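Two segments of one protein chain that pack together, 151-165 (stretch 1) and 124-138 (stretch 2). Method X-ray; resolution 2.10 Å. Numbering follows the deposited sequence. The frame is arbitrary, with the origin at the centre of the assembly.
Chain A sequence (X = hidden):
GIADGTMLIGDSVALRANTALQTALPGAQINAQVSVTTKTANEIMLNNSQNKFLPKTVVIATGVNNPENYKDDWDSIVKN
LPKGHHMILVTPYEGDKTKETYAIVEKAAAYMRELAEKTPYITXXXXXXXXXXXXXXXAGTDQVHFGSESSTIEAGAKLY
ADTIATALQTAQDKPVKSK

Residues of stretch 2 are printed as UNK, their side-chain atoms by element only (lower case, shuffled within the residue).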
# COMPACT_ATOMS: atom_id res chain seq x y z
N SER A 151 17.97 14.28 0.99
CA SER A 151 17.46 14.46 2.35
C SER A 151 15.95 14.32 2.41
O SER A 151 15.41 13.63 3.28
CB SER A 151 17.91 15.81 2.90
OG SER A 151 17.46 16.87 2.07
N THR A 152 15.23 14.95 1.48
CA THR A 152 13.78 14.79 1.49
C THR A 152 13.31 13.49 0.83
O THR A 152 12.20 13.03 1.10
CB THR A 152 13.09 16.00 0.84
OG1 THR A 152 13.61 16.23 -0.47
CG2 THR A 152 13.31 17.23 1.70
N ILE A 153 14.12 12.89 -0.03
CA ILE A 153 13.78 11.55 -0.50
C ILE A 153 13.86 10.57 0.66
O ILE A 153 12.94 9.78 0.90
CB ILE A 153 14.70 11.13 -1.66
CG1 ILE A 153 14.41 11.97 -2.91
CG2 ILE A 153 14.51 9.65 -2.00
CD1 ILE A 153 15.50 11.88 -3.95
N GLU A 154 14.96 10.65 1.43
CA GLU A 154 15.13 9.79 2.59
C GLU A 154 14.05 10.05 3.64
O GLU A 154 13.42 9.11 4.13
CB GLU A 154 16.52 10.00 3.20
CG GLU A 154 17.65 9.51 2.33
CD GLU A 154 19.00 9.88 2.90
OE1 GLU A 154 19.09 10.09 4.14
OE2 GLU A 154 19.98 9.97 2.12
N ALA A 155 13.83 11.32 3.99
CA ALA A 155 12.78 11.64 4.95
C ALA A 155 11.43 11.14 4.47
O ALA A 155 10.67 10.53 5.22
CB ALA A 155 12.74 13.14 5.22
N GLY A 156 11.12 11.38 3.19
CA GLY A 156 9.87 10.88 2.65
C GLY A 156 9.79 9.37 2.67
O GLY A 156 8.75 8.79 3.00
N ALA A 157 10.90 8.70 2.34
CA ALA A 157 10.89 7.24 2.31
C ALA A 157 10.70 6.66 3.70
O ALA A 157 10.00 5.65 3.88
CB ALA A 157 12.18 6.72 1.68
N LYS A 158 11.32 7.29 4.70
CA LYS A 158 11.18 6.83 6.07
C LYS A 158 9.75 7.01 6.58
O LYS A 158 9.24 6.16 7.31
CB LYS A 158 12.18 7.56 6.97
CG LYS A 158 12.26 6.99 8.36
CD LYS A 158 13.29 7.70 9.19
CE LYS A 158 13.55 6.86 10.43
NZ LYS A 158 12.35 6.02 10.75
N LEU A 159 9.10 8.13 6.21
CA LEU A 159 7.70 8.31 6.57
C LEU A 159 6.83 7.24 5.93
O LEU A 159 5.91 6.71 6.57
CB LEU A 159 7.21 9.69 6.12
CG LEU A 159 7.53 10.90 6.99
CD1 LEU A 159 7.34 12.17 6.19
CD2 LEU A 159 6.64 10.89 8.21
N TYR A 160 7.11 6.92 4.67
CA TYR A 160 6.34 5.90 3.97
C TYR A 160 6.54 4.53 4.62
O TYR A 160 5.57 3.83 4.92
CB TYR A 160 6.73 5.89 2.50
CG TYR A 160 5.92 4.97 1.61
CD1 TYR A 160 6.25 3.63 1.48
CD2 TYR A 160 4.85 5.45 0.87
CE1 TYR A 160 5.54 2.78 0.66
CE2 TYR A 160 4.12 4.61 0.03
CZ TYR A 160 4.47 3.27 -0.07
OH TYR A 160 3.76 2.42 -0.89
N ALA A 161 7.79 4.16 4.90
CA ALA A 161 8.05 2.87 5.52
C ALA A 161 7.44 2.79 6.92
O ALA A 161 6.86 1.76 7.29
CB ALA A 161 9.55 2.59 5.57
N ASP A 162 7.55 3.86 7.71
CA ASP A 162 7.04 3.83 9.08
C ASP A 162 5.52 3.73 9.11
O ASP A 162 4.96 3.16 10.05
CB ASP A 162 7.50 5.05 9.86
CG ASP A 162 8.97 4.97 10.26
OD1 ASP A 162 9.52 3.85 10.31
OD2 ASP A 162 9.57 6.04 10.51
N THR A 163 4.84 4.29 8.11
CA THR A 163 3.39 4.17 8.04
C THR A 163 2.98 2.71 7.93
O THR A 163 2.07 2.25 8.62
CB THR A 163 2.86 4.97 6.85
OG1 THR A 163 3.29 6.33 6.97
CG2 THR A 163 1.34 4.94 6.83
N ILE A 164 3.67 1.96 7.06
CA ILE A 164 3.36 0.54 6.88
C ILE A 164 3.76 -0.26 8.11
O ILE A 164 3.03 -1.15 8.56
CB ILE A 164 4.01 0.04 5.58
CG1 ILE A 164 3.27 0.64 4.37
CG2 ILE A 164 4.03 -1.49 5.49
CD1 ILE A 164 4.02 0.54 3.08
N ALA A 165 4.93 0.04 8.69
CA ALA A 165 5.32 -0.65 9.92
C ALA A 165 4.27 -0.46 11.01
O ALA A 165 3.93 -1.41 11.72
CB ALA A 165 6.68 -0.14 10.41
N UNK A 124 -5.62 -0.48 7.64
CA UNK A 124 -5.24 0.65 6.79
C UNK A 124 -3.82 1.08 7.11
O UNK A 124 -3.38 1.03 8.27
c UNK A 124 -6.23 1.82 6.94
c UNK A 124 -6.70 2.02 4.44
c UNK A 124 -5.91 2.64 8.20
c UNK A 124 -6.20 2.72 5.69
N UNK A 125 -3.08 1.47 6.07
CA UNK A 125 -1.82 2.20 6.18
C UNK A 125 -2.02 3.50 5.41
O UNK A 125 -1.88 3.52 4.18
c UNK A 125 -0.65 1.38 5.64
N UNK A 126 -2.35 4.58 6.12
CA UNK A 126 -2.93 5.77 5.49
C UNK A 126 -1.83 6.75 5.05
O UNK A 126 -1.66 7.85 5.57
o UNK A 126 -4.74 7.56 4.48
c UNK A 126 -3.93 6.44 6.42
o UNK A 126 -6.05 7.52 6.26
c UNK A 126 -4.98 7.24 5.67
N UNK A 127 -1.09 6.30 4.03
CA UNK A 127 -0.09 7.16 3.40
C UNK A 127 -0.71 8.47 2.91
O UNK A 127 -0.10 9.54 3.04
c UNK A 127 1.13 7.47 -0.01
c UNK A 127 4.49 8.88 2.75
c UNK A 127 4.17 9.37 0.41
c UNK A 127 3.34 8.09 2.80
n UNK A 127 2.11 8.28 -0.54
c UNK A 127 4.89 9.51 1.57
c UNK A 127 2.58 7.94 1.63
c UNK A 127 1.38 7.23 1.31
c UNK A 127 0.56 6.39 2.25
c UNK A 127 3.01 8.58 0.45
N UNK A 128 -1.91 8.39 2.33
CA UNK A 128 -2.62 9.60 1.90
C UNK A 128 -2.70 10.63 3.01
O UNK A 128 -2.39 11.81 2.81
c UNK A 128 -4.02 9.21 1.41
n UNK A 128 -4.86 10.63 -0.36
o UNK A 128 -5.45 11.10 1.77
c UNK A 128 -4.83 10.40 0.96
N UNK A 129 -3.12 10.21 4.21
CA UNK A 129 -3.23 11.14 5.32
C UNK A 129 -1.86 11.66 5.76
O UNK A 129 -1.70 12.86 6.01
c UNK A 129 -4.77 10.66 8.86
o UNK A 129 -5.02 9.46 8.86
c UNK A 129 -3.88 11.27 7.78
n UNK A 129 -5.26 11.50 9.76
c UNK A 129 -3.95 10.48 6.49
N UNK A 130 -0.86 10.77 5.84
CA UNK A 130 0.48 11.16 6.29
C UNK A 130 1.12 12.12 5.28
O UNK A 130 1.68 13.16 5.66
c UNK A 130 2.85 10.25 6.56
c UNK A 130 1.34 9.91 6.53
c UNK A 130 0.92 9.22 7.83
N UNK A 131 1.01 11.79 3.99
CA UNK A 131 1.59 12.62 2.94
C UNK A 131 1.08 14.05 2.99
O UNK A 131 1.83 15.00 2.74
c UNK A 131 1.29 12.03 1.57
N UNK A 132 -0.20 14.24 3.30
CA UNK A 132 -0.74 15.59 3.37
C UNK A 132 -0.16 16.38 4.53
O UNK A 132 -0.20 17.61 4.52
c UNK A 132 -5.17 14.24 1.37
n UNK A 132 -6.53 13.81 1.76
c UNK A 132 -4.44 14.86 2.54
c UNK A 132 -2.95 14.96 2.29
c UNK A 132 -2.26 15.55 3.48
N UNK A 133 0.40 15.69 5.53
CA UNK A 133 0.91 16.36 6.71
C UNK A 133 2.35 16.82 6.56
O UNK A 133 2.88 17.46 7.47
c UNK A 133 -0.54 14.45 9.78
c UNK A 133 -0.58 15.15 8.43
o UNK A 133 -0.23 13.23 9.82
c UNK A 133 0.82 15.44 7.93
o UNK A 133 -0.78 15.12 10.81
N UNK A 134 2.99 16.54 5.43
CA UNK A 134 4.42 16.76 5.27
C UNK A 134 4.70 17.44 3.94
O UNK A 134 5.31 16.85 3.05
c UNK A 134 5.13 14.83 6.72
c UNK A 134 5.19 15.45 5.37
n UNK A 134 6.01 15.17 7.73
n UNK A 134 4.68 13.69 8.55
c UNK A 134 5.72 14.47 8.81
c UNK A 134 4.30 13.90 7.25
N UNK A 135 4.28 18.70 3.80
CA UNK A 135 4.54 19.41 2.53
C UNK A 135 6.01 19.47 2.18
O UNK A 135 6.35 19.54 0.99
c UNK A 135 3.96 20.81 2.79
c UNK A 135 3.72 19.59 4.82
c UNK A 135 4.01 20.96 4.28
N UNK A 136 6.91 19.41 3.17
CA UNK A 136 8.33 19.57 2.89
C UNK A 136 8.86 18.45 2.00
O UNK A 136 9.82 18.66 1.24
o UNK A 136 8.03 16.98 6.53
c UNK A 136 9.13 19.64 4.19
c UNK A 136 9.25 18.32 4.97
c UNK A 136 7.99 17.96 5.76
o UNK A 136 6.96 18.65 5.62
N UNK A 137 8.25 17.26 2.05
CA UNK A 137 8.74 16.19 1.18
C UNK A 137 8.17 16.29 -0.22
O UNK A 137 8.47 15.43 -1.06
c UNK A 137 8.46 14.79 1.78
c UNK A 137 6.97 14.45 1.75
c UNK A 137 6.68 13.01 2.22
c UNK A 137 9.05 14.69 3.20
N UNK A 138 7.36 17.31 -0.51
CA UNK A 138 6.77 17.47 -1.83
C UNK A 138 7.24 18.71 -2.58
O UNK A 138 6.92 18.86 -3.76
c UNK A 138 5.23 14.34 -2.66
c UNK A 138 4.10 16.26 0.21
n UNK A 138 3.78 14.96 0.53
c UNK A 138 4.75 14.95 -1.50
c UNK A 138 4.52 12.21 -1.79
c UNK A 138 4.04 12.76 -0.64
c UNK A 138 5.23 17.50 -1.73
c UNK A 138 4.70 16.30 -1.03
c UNK A 138 5.11 12.98 -2.80
c UNK A 138 4.16 14.14 -0.50

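Position 124 carries four carbons, forked at the first with one arm two carbons long, and its side chain is out of reach of stretch 1: Ile124. Position 125 has one carbon, its CB, 4.2 Å from Ile164 CG1; this is Ala125, in the strand. At 126 two carbons precede two oxygens: Asp126. It points away from stretch 1 and caps the following helix, OD1 accepting from the backbone N of position 129 at 3.1 Å.

Position 127 holds one carbon and then fused five- and six-membered rings of eight carbons and one nitrogen, hence Trp127. Tyr160 presents its edge to the face of the six-membered ring, with centroids 4.9 Å apart and planes at 70°; Tyr160 CD2 lies 3.5 Å from Trp127 CD2.

Position 128 has two carbons, the second bearing one oxygen and one nitrogen: Asn128. Position 129 adds a carbon before the same ending, giving Gln129. Neither reaches stretch 1. The three carbons at 130, two carried on the first, define Val130, whose CG1 is 4.2 Å from Leu159 CD2 and whose CG2 is 3.8 Å from Thr163 OG1. Position 131 has a lone carbon: Ala131. Position 132 has four carbons in a row ending in nitrogen: Lys132, whose NZ donates to Asn128 OD1 at 2.9 Å. At 133, three carbons end in two oxygens: Glu133.

Position 134 has a carbon and a five-membered ring of three carbons and two nitrogens, so it is His134. Leu159 CD1 sits 3.5 Å from the ring centroid, only 11° off its normal, a CH-pi contact over the face. At 135, three carbons close onto the backbone nitrogen: Pro135. Position 136 again shows three carbons and two oxygens; Glu136 OE2 accepts from His134 ND1 at 3.0 Å, which ties the imidazole to the carboxylate two residues on. Position 137 has four carbons forked at the first, one arm longer: Ile137, its CD1 4.1 Å from Leu159 CD1. The fused rings at 138, with eight carbons and one nitrogen, give Trp138, whose NE1 donates to Ala131 O at 2.9 Å.

The contact buries 594 Å² without a hydrogen bond between the stretches, so it rests on packing. The helices run at 145°, their axes 10.2 Å apart at closest approach. Leu159 touches Trp127, Val130, His134 and Ile137, while, with no side chain at Gly156, Ile137 CD1 packs on Gly156 CA at 3.9 Å. Thr163 OG1 donates to Leu159 O at 2.7 Å, while Thr163 CG2 meets Ala125 CB at 4.2 Å.

Stretch 2, residues 124-138: IADWNQVAKEHPEIW
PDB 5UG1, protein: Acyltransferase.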